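Local atomic coordinates of leucine-rich repeat protein TpLRR (Treponema pallidum, PDB entry 6MLX), a protein that is of unknown function but folds as a secreted, probably periplasmic, leucine-rich repeat solenoid of the BspA type. Residues A[63-66]-A[67-70]; A[38-42]-A[43-47]; A[184-187]-A[188-192]; A[138-141]-A[142-146]. All coordinates share one frame; numbering follows the deposited sequence.

All four contacts are short-range, each within one unbroken run of chain, and they are spread along the leucine-rich repeat solenoid. Interaction 2, the 38-47 hairpin near the N-terminal end, touches interaction 1, the 63-70 turn that follows it in the chain: S67 OG lies 2.9 Å from V45 O, and R69 N lies 2.7 Å from V46 O, both probable hydrogen bonds. Interactions 4 and 3 are comparable bends that leave short strands farther along, with centres about 11 Å apart and nearest atoms about 7 Å. Interactions 2 and 3 lie on opposite sides of the chain's centre, their own centres about 40 Å apart.

Interaction 1: A[63-66]-A[67-70]; sequences SLPS and SVRM
P65 and V68 meet across a tight turn, held first by the backbone: V68 N donates to P65 O at 2.9 Å, almost straight at the hydrogen (173°). This closes a type I beta turn from P65 to V68, with S66 and S67 at its corners. A second, weak bond runs from R69 NH1 to S66 O at 3.0 Å; the oxygen lies at the edge of the guanidinium, near its plane, and the arginine reaches it because its chain bends at chi2 (-81°), which brings the guanidinium back alongside the turn. The turn belongs to the loop between strands 61-63 and 70-71, inside the BspA-type leucine-rich repeat region, and it takes the chain round a corner at the surface from one short strand to the next. Apolar contact comes next: the CG corner of the proline ring sits 3.8 Å from V68 CG2, the two side chains crossing at a slant. V68 presents this methyl because CG1 is the branch anti to the backbone N (chi1 167°), leaving CG2 beside that nitrogen and facing the ring. S67 OG packs 3.5 Å from P65 CG, while its polar bonding is directed to V45 O, with a weaker bond to S38 O.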
loop_
_atom_site.group_PDB
_atom_site.type_symbol
_atom_site.label_atom_id
_atom_site.label_comp_id
_atom_site.label_asym_id
_atom_site.label_seq_id
_atom_site.Cartn_x
_atom_site.Cartn_y
_atom_site.Cartn_z
ATOM N N SER A 63 13.807 -4.424 1.459
ATOM C CA SER A 63 14.237 -3.513 0.411
ATOM C C SER A 63 13.957 -4.167 -0.931
ATOM O O SER A 63 14.371 -5.306 -1.166
ATOM C CB SER A 63 15.724 -3.167 0.563
ATOM O OG SER A 63 16.212 -2.467 -0.572
ATOM N N LEU A 64 13.249 -3.455 -1.800
ATOM C CA LEU A 64 12.984 -4.004 -3.121
ATOM C C LEU A 64 13.800 -3.266 -4.180
ATOM O O LEU A 64 14.001 -2.051 -4.071
ATOM C CB LEU A 64 11.494 -3.908 -3.468
ATOM C CG LEU A 64 10.566 -4.458 -2.376
ATOM C CD1 LEU A 64 9.090 -4.269 -2.732
ATOM C CD2 LEU A 64 10.866 -5.922 -2.137
ATOM N N PRO A 65 14.278 -3.971 -5.203
ATOM C CA PRO A 65 15.062 -3.325 -6.263
ATOM C C PRO A 65 14.182 -2.573 -7.247
ATOM O O PRO A 65 13.012 -2.907 -7.457
ATOM C CB PRO A 65 15.734 -4.508 -6.962
ATOM C CG PRO A 65 14.725 -5.625 -6.807
ATOM C CD PRO A 65 14.187 -5.433 -5.399
ATOM N N SER A 66 14.797 -1.576 -7.902
ATOM C CA SER A 66 14.083 -0.736 -8.868
ATOM C C SER A 66 13.433 -1.530 -9.996
ATOM O O SER A 66 12.497 -1.031 -10.640
ATOM C CB SER A 66 15.027 0.323 -9.431
ATOM O OG SER A 66 16.322 -0.221 -9.617
ATOM N N SER A 67 13.881 -2.762 -10.233
ATOM C CA SER A 67 13.305 -3.614 -11.263
ATOM C C SER A 67 11.924 -4.150 -10.904
ATOM O O SER A 67 11.221 -4.642 -11.795
ATOM C CB SER A 67 14.261 -4.780 -11.534
ATOM O OG SER A 67 14.781 -5.273 -10.306
ATOM N N VAL A 68 11.508 -4.080 -9.640
ATOM C CA VAL A 68 10.212 -4.647 -9.277
ATOM C C VAL A 68 9.099 -3.716 -9.740
ATOM O O VAL A 68 9.039 -2.546 -9.347
ATOM C CB VAL A 68 10.113 -4.913 -7.771
ATOM C CG1 VAL A 68 8.663 -5.202 -7.406
ATOM C CG2 VAL A 68 10.999 -6.093 -7.388
ATOM N N ARG A 69 8.204 -4.245 -10.564
ATOM C CA ARG A 69 7.102 -3.500 -11.142
ATOM C C ARG A 69 5.785 -3.741 -10.421
ATOM O O ARG A 69 4.885 -2.897 -10.502
ATOM C CB ARG A 69 6.933 -3.890 -12.616
ATOM C CG ARG A 69 8.134 -3.590 -13.495
ATOM C CD ARG A 69 8.135 -2.113 -13.899
ATOM N NE ARG A 69 9.247 -1.745 -14.784
ATOM C CZ ARG A 69 10.423 -1.262 -14.374
ATOM N NH1 ARG A 69 10.673 -1.094 -13.076
ATOM N NH2 ARG A 69 11.373 -0.964 -15.263
ATOM N N MET A 70 5.667 -4.856 -9.710
ATOM C CA MET A 70 4.382 -5.359 -9.253
ATOM C C MET A 70 4.541 -6.042 -7.900
ATOM O O MET A 70 5.445 -6.865 -7.722
ATOM C CB MET A 70 3.815 -6.345 -10.279
ATOM C CG MET A 70 2.859 -7.360 -9.688
ATOM S SD MET A 70 1.299 -6.542 -9.465
ATOM C CE MET A 70 0.831 -6.329 -11.181
#

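Interaction 2: A[38-42]-A[43-47]; sequences SQIDG and LPVVE
I40 and L43 pair at the end of a two-residue beta hairpin, exchanging two backbone hydrogen bonds: I40 N to L43 O at 2.7 Å and L43 N to I40 O at 2.9 Å. The first donor lies in the plane of the L43 carbonyl; the second stands well above the plane of the I40 carbonyl. One step further from the turn, V45 N gives a 2.9 Å bond to S38 O, and between these rungs Q39 and P44 form an antiparallel non-hydrogen-bonded pair. L43 O also receives a close CA-H contact from Q39 CA. Strands 39-40 and 43-48 are thus joined through a type I' turn, with D41 and G42 at its corners in positive-phi conformations, and strand 43-48 continues into the mixed sheet beside strand 22-27. One side chain bonds to the turn itself: Q39 curls back over it, with CG set between its backbone N and carbonyl carbon (chi1 58°) and the chain bent at chi2 (83°), and its OE1 accepts G42 N at 2.8 Å, tying the amide oxygen to the turn backbone. Apolar packing is lighter. V45 CG2 approaches I40 CG1 at 4.3 Å and also rests near the backbone of Q39. I40 and L43 share one sheet face, where both also touch I22 of the neighbouring strand.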
loop_
_atom_site.group_PDB
_atom_site.type_symbol
_atom_site.label_atom_id
_atom_site.label_comp_id
_atom_site.label_asym_id
_atom_site.label_seq_id
_atom_site.Cartn_x
_atom_site.Cartn_y
_atom_site.Cartn_z
ATOM N N SER A 38 18.311 -7.510 -7.109
ATOM C CA SER A 38 17.831 -6.889 -8.333
ATOM C C SER A 38 17.806 -7.863 -9.496
ATOM O O SER A 38 17.130 -7.597 -10.495
ATOM C CB SER A 38 18.707 -5.691 -8.673
ATOM O OG SER A 38 20.065 -6.086 -8.641
ATOM N N GLN A 39 18.537 -8.973 -9.393
ATOM C CA GLN A 39 18.587 -9.957 -10.466
ATOM C C GLN A 39 18.842 -11.348 -9.887
ATOM O O GLN A 39 19.438 -11.496 -8.812
ATOM C CB GLN A 39 19.673 -9.594 -11.505
ATOM C CG GLN A 39 21.087 -9.469 -10.949
ATOM C CD GLN A 39 21.795 -10.818 -10.830
ATOM O OE1 GLN A 39 21.470 -11.767 -11.549
ATOM N NE2 GLN A 39 22.761 -10.908 -9.911
ATOM N N ILE A 40 18.371 -12.368 -10.601
ATOM C CA ILE A 40 18.761 -13.749 -10.341
ATOM C C ILE A 40 19.326 -14.325 -11.628
ATOM O O ILE A 40 18.644 -14.336 -12.661
ATOM C CB ILE A 40 17.602 -14.616 -9.829
ATOM C CG1 ILE A 40 17.350 -14.336 -8.352
ATOM C CG2 ILE A 40 17.928 -16.104 -9.998
ATOM C CD1 ILE A 40 16.354 -15.279 -7.738
ATOM N N ASP A 41 20.570 -14.800 -11.560
ATOM C CA ASP A 41 21.266 -15.408 -12.692
ATOM C C ASP A 41 21.072 -14.594 -13.966
ATOM O O ASP A 41 20.666 -15.097 -15.013
ATOM C CB ASP A 41 20.835 -16.864 -12.852
ATOM C CG ASP A 41 21.368 -17.718 -11.726
ATOM O OD1 ASP A 41 22.588 -17.615 -11.445
ATOM O OD2 ASP A 41 20.580 -18.439 -11.074
ATOM N N GLY A 42 21.368 -13.300 -13.852
ATOM C CA GLY A 42 21.335 -12.409 -14.984
ATOM C C GLY A 42 19.960 -12.001 -15.441
ATOM O O GLY A 42 19.844 -11.354 -16.486
ATOM N N LEU A 43 18.907 -12.367 -14.715
ATOM C CA LEU A 43 17.622 -11.794 -15.094
ATOM C C LEU A 43 17.121 -10.853 -14.005
ATOM O O LEU A 43 17.335 -11.117 -12.814
ATOM C CB LEU A 43 16.571 -12.870 -15.358
ATOM C CG LEU A 43 16.781 -13.545 -16.707
ATOM C CD1 LEU A 43 15.556 -14.368 -17.101
ATOM C CD2 LEU A 43 17.136 -12.500 -17.781
ATOM N N PRO A 44 16.474 -9.744 -14.375
ATOM C CA PRO A 44 15.992 -8.800 -13.364
ATOM C C PRO A 44 14.782 -9.345 -12.613
ATOM O O PRO A 44 13.939 -10.062 -13.167
ATOM C CB PRO A 44 15.616 -7.569 -14.194
ATOM C CG PRO A 44 15.193 -8.152 -15.511
ATOM C CD PRO A 44 16.178 -9.279 -15.742
ATOM N N VAL A 45 14.705 -8.983 -11.331
ATOM C CA VAL A 45 13.603 -9.392 -10.465
ATOM C C VAL A 45 12.501 -8.341 -10.584
ATOM O O VAL A 45 12.653 -7.213 -10.099
ATOM C CB VAL A 45 14.066 -9.560 -9.013
ATOM C CG1 VAL A 45 12.872 -9.816 -8.106
ATOM C CG2 VAL A 45 15.081 -10.695 -8.898
ATOM N N VAL A 46 11.383 -8.712 -11.213
ATOM C CA VAL A 46 10.372 -7.746 -11.642
ATOM C C VAL A 46 9.058 -7.838 -10.875
ATOM O O VAL A 46 8.202 -6.949 -11.042
ATOM C CB VAL A 46 10.093 -7.865 -13.155
ATOM C CG1 VAL A 46 11.339 -7.504 -13.947
ATOM C CG2 VAL A 46 9.641 -9.264 -13.488
ATOM N N GLU A 47 8.851 -8.872 -10.060
ATOM C CA GLU A 47 7.565 -9.045 -9.401
ATOM C C GLU A 47 7.743 -9.763 -8.068
ATOM O O GLU A 47 8.565 -10.677 -7.950
ATOM C CB GLU A 47 6.603 -9.815 -10.305
ATOM C CG GLU A 47 5.265 -10.156 -9.674
ATOM C CD GLU A 47 4.294 -10.756 -10.678
ATOM O OE1 GLU A 47 3.351 -11.459 -10.266
ATOM O OE2 GLU A 47 4.479 -10.522 -11.889
#

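Interaction 3: A[184-187]-A[188-192]; sequences VSFG and VGVFV
This is an apolar contact round a bend of the leucine-rich repeat solenoid, where the chain leaves short strand 185-186 for the loop that leads to helix 199-207. No hydrogen bond crosses between 184-187 and 188-192; side chains of F186, V190 and F191 and the backbone of G187 carry it. Parallel strand 162-163 lies alongside, and L163 touches all three of those side chains. V190 points toward the strand segment. With CG1 anti to its backbone N (chi1 170°), it sends CG2 to the G187 carbonyl, 3.4 Å from G187 O, and the same methyl reaches F186 CB at 4.2 Å, near the plane of the F186 ring at its edge. The other branch, CG1, sits over the centre of the F191 ring, 3.5 Å above its plane, so V190 touches both phenylalanines, one with each methyl. Beyond it, a weak bond from V192 N to G189 O closes a type I turn. Y210 from the C-terminal part of the chain meets both phenylalanine rings edge-to-face, and its hydroxyl bonds to F191 N. The two phenylalanine side chains cross obliquely, F186 CE2 meeting F191 CE2 at 4.1 Å near the plane of the F191 ring.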
loop_
_atom_site.group_PDB
_atom_site.type_symbol
_atom_site.label_atom_id
_atom_site.label_comp_id
_atom_site.label_asym_id
_atom_site.label_seq_id
_atom_site.Cartn_x
_atom_site.Cartn_y
_atom_site.Cartn_z
ATOM N N VAL A 184 -15.461 15.453 -7.169
ATOM C CA VAL A 184 -15.083 14.065 -6.943
ATOM C C VAL A 184 -16.365 13.296 -6.657
ATOM O O VAL A 184 -17.376 13.881 -6.258
ATOM C CB VAL A 184 -14.057 13.964 -5.782
ATOM C CG1 VAL A 184 -14.757 14.216 -4.444
ATOM C CG2 VAL A 184 -13.317 12.620 -5.789
ATOM N N SER A 185 -16.337 11.987 -6.903
ATOM C CA SER A 185 -17.450 11.094 -6.605
ATOM C C SER A 185 -17.113 10.228 -5.403
ATOM O O SER A 185 -15.965 9.827 -5.212
ATOM C CB SER A 185 -17.776 10.184 -7.792
ATOM O OG SER A 185 -18.215 10.936 -8.902
ATOM N N PHE A 186 -18.126 9.905 -4.616
ATOM C CA PHE A 186 -17.926 9.147 -3.393
ATOM C C PHE A 186 -18.589 7.782 -3.492
ATOM O O PHE A 186 -19.763 7.674 -3.853
ATOM C CB PHE A 186 -18.467 9.909 -2.184
ATOM C CG PHE A 186 -17.824 11.259 -1.971
ATOM C CD1 PHE A 186 -18.363 12.395 -2.540
ATOM C CD2 PHE A 186 -16.692 11.389 -1.185
ATOM C CE1 PHE A 186 -17.783 13.643 -2.335
ATOM C CE2 PHE A 186 -16.105 12.633 -0.975
ATOM C CZ PHE A 186 -16.658 13.760 -1.541
ATOM N N GLY A 187 -17.831 6.745 -3.169
ATOM C CA GLY A 187 -18.410 5.453 -2.903
ATOM C C GLY A 187 -19.143 5.455 -1.572
ATOM O O GLY A 187 -19.332 6.479 -0.915
ATOM N N VAL A 188 -19.547 4.259 -1.168
ATOM C CA VAL A 188 -20.387 4.071 0.014
ATOM C C VAL A 188 -19.516 4.036 1.267
ATOM O O VAL A 188 -18.497 3.338 1.313
ATOM C CB VAL A 188 -21.217 2.783 -0.122
ATOM C CG1 VAL A 188 -21.939 2.452 1.187
ATOM C CG2 VAL A 188 -22.214 2.915 -1.285
ATOM N N GLY A 189 -19.931 4.777 2.290
ATOM C CA GLY A 189 -19.270 4.724 3.582
ATOM C C GLY A 189 -17.805 5.106 3.555
ATOM O O GLY A 189 -17.010 4.526 4.301
ATOM N N VAL A 190 -17.429 6.072 2.707
ATOM C CA VAL A 190 -16.022 6.462 2.576
ATOM C C VAL A 190 -15.410 6.779 3.943
ATOM O O VAL A 190 -14.326 6.291 4.284
ATOM C CB VAL A 190 -15.885 7.652 1.610
ATOM C CG1 VAL A 190 -14.484 8.217 1.662
ATOM C CG2 VAL A 190 -16.244 7.228 0.174
ATOM N N PHE A 191 -16.107 7.594 4.748
ATOM C CA PHE A 191 -15.563 8.152 5.983
ATOM C C PHE A 191 -16.225 7.588 7.243
ATOM O O PHE A 191 -16.176 8.234 8.300
ATOM C CB PHE A 191 -15.689 9.676 5.984
ATOM C CG PHE A 191 -14.929 10.354 4.882
ATOM C CD1 PHE A 191 -13.545 10.453 4.933
ATOM C CD2 PHE A 191 -15.593 10.904 3.800
ATOM C CE1 PHE A 191 -12.836 11.085 3.928
ATOM C CE2 PHE A 191 -14.882 11.547 2.783
ATOM C CZ PHE A 191 -13.506 11.637 2.851
ATOM N N VAL A 192 -16.830 6.398 7.156
ATOM C CA VAL A 192 -17.389 5.740 8.335
ATOM C C VAL A 192 -16.308 5.555 9.396
ATOM O O VAL A 192 -15.198 5.097 9.106
ATOM C CB VAL A 192 -18.020 4.392 7.938
ATOM C CG1 VAL A 192 -18.262 3.526 9.160
ATOM C CG2 VAL A 192 -19.322 4.609 7.153
#

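Interaction 4: A[138-141]-A[142-146]; sequences KEIG and SGAFR
G141 and A144 are joined across a bend in the backbone: A144 N donates to G141 O at 3.4 Å, a long and weak bond with an angle of only 132° at the hydrogen. It spans a type II turn from G141 to A144, with S142 and G143 at the corners and G143 at positive phi. A second, overlapping turn of type I runs from G143 to R146 and is held more firmly, R146 N to G143 O at 2.9 Å. Before the bend, E139 and I140 form a short strand, and its neighbour 116-117 runs parallel, with G141 and I117 hydrogen-bonded through their backbones. Among the side chains, I140 CG2 meets the methyl of A144 at 3.8 Å. This branch of the isoleucine stands anti to the backbone N, beside the carbonyl carbon, whereas CG1 (chi1 -51°) takes the place next to that nitrogen. The A144 methyl points back to the strand segment and also touches G141 O, at 3.4 Å. L167 packs against both I140 and A144. R146 extends away from the contact to salt bridges with D120 and E169. This exit from a short parallel strand through two overlapping turns is part of the stacked coils of the BspA-type leucine-rich repeat region, and a similar bend follows strand 185-186.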
loop_
_atom_site.group_PDB
_atom_site.type_symbol
_atom_site.label_atom_id
_atom_site.label_comp_id
_atom_site.label_asym_id
_atom_site.label_seq_id
_atom_site.Cartn_x
_atom_site.Cartn_y
_atom_site.Cartn_z
ATOM N N LYS A 138 -3.376 6.576 -10.214
ATOM C CA LYS A 138 -4.614 6.733 -10.961
ATOM C C LYS A 138 -5.762 5.901 -10.400
ATOM O O LYS A 138 -6.918 6.228 -10.659
ATOM C CB LYS A 138 -4.401 6.340 -12.435
ATOM C CG LYS A 138 -3.373 7.180 -13.176
ATOM C CD LYS A 138 -3.022 6.575 -14.551
ATOM C CE LYS A 138 -2.194 7.552 -15.403
ATOM N NZ LYS A 138 -0.994 8.044 -14.683
ATOM N N GLU A 139 -5.472 4.844 -9.647
ATOM C CA GLU A 139 -6.480 3.873 -9.228
ATOM C C GLU A 139 -6.229 3.485 -7.775
ATOM O O GLU A 139 -5.135 3.023 -7.441
ATOM C CB GLU A 139 -6.433 2.650 -10.147
ATOM C CG GLU A 139 -7.370 1.517 -9.803
ATOM C CD GLU A 139 -7.339 0.418 -10.855
ATOM O OE1 GLU A 139 -7.870 -0.668 -10.565
ATOM O OE2 GLU A 139 -6.773 0.643 -11.964
ATOM N N ILE A 140 -7.235 3.670 -6.917
ATOM C CA ILE A 140 -7.162 3.323 -5.499
ATOM C C ILE A 140 -8.408 2.528 -5.127
ATOM O O ILE A 140 -9.518 3.068 -5.153
ATOM C CB ILE A 140 -7.052 4.565 -4.600
ATOM C CG1 ILE A 140 -5.935 5.496 -5.077
ATOM C CG2 ILE A 140 -6.812 4.132 -3.157
ATOM C CD1 ILE A 140 -5.998 6.882 -4.462
ATOM N N GLY A 141 -8.217 1.269 -4.726
ATOM C CA GLY A 141 -9.329 0.379 -4.479
ATOM C C GLY A 141 -10.069 0.661 -3.182
ATOM O O GLY A 141 -9.617 1.405 -2.305
ATOM N N SER A 142 -11.238 0.028 -3.067
ATOM C CA SER A 142 -12.065 0.190 -1.884
ATOM C C SER A 142 -11.341 -0.333 -0.645
ATOM O O SER A 142 -10.525 -1.255 -0.715
ATOM C CB SER A 142 -13.401 -0.528 -2.085
ATOM O OG SER A 142 -13.196 -1.916 -2.159
ATOM N N GLY A 143 -11.615 0.303 0.496
ATOM C CA GLY A 143 -11.010 -0.096 1.754
ATOM C C GLY A 143 -9.497 0.001 1.829
ATOM O O GLY A 143 -8.891 -0.618 2.714
ATOM N N ALA A 144 -8.866 0.771 0.933
ATOM C CA ALA A 144 -7.408 0.779 0.850
ATOM C C ALA A 144 -6.758 1.145 2.181
ATOM O O ALA A 144 -5.684 0.634 2.500
ATOM C CB ALA A 144 -6.941 1.736 -0.244
ATOM N N PHE A 145 -7.389 2.015 2.965
ATOM C CA PHE A 145 -6.875 2.373 4.281
ATOM C C PHE A 145 -7.865 2.014 5.388
ATOM O O PHE A 145 -7.941 2.695 6.414
ATOM C CB PHE A 145 -6.502 3.852 4.309
ATOM C CG PHE A 145 -5.490 4.208 3.274
ATOM C CD1 PHE A 145 -4.143 3.938 3.489
ATOM C CD2 PHE A 145 -5.883 4.761 2.059
ATOM C CE1 PHE A 145 -3.194 4.245 2.523
ATOM C CE2 PHE A 145 -4.944 5.066 1.084
ATOM C CZ PHE A 145 -3.600 4.808 1.320
ATOM N N ARG A 146 -8.615 0.926 5.185
ATOM C CA ARG A 146 -9.563 0.446 6.188
ATOM C C ARG A 146 -8.847 0.147 7.501
ATOM O O ARG A 146 -7.793 -0.490 7.515
ATOM C CB ARG A 146 -10.262 -0.816 5.667
ATOM C CG ARG A 146 -11.350 -1.386 6.582
ATOM C CD ARG A 146 -11.853 -2.761 6.065
ATOM N NE ARG A 146 -12.116 -2.762 4.624
ATOM C CZ ARG A 146 -13.174 -2.173 4.063
ATOM N NH1 ARG A 146 -14.049 -1.532 4.821
ATOM N NH2 ARG A 146 -13.356 -2.214 2.745
#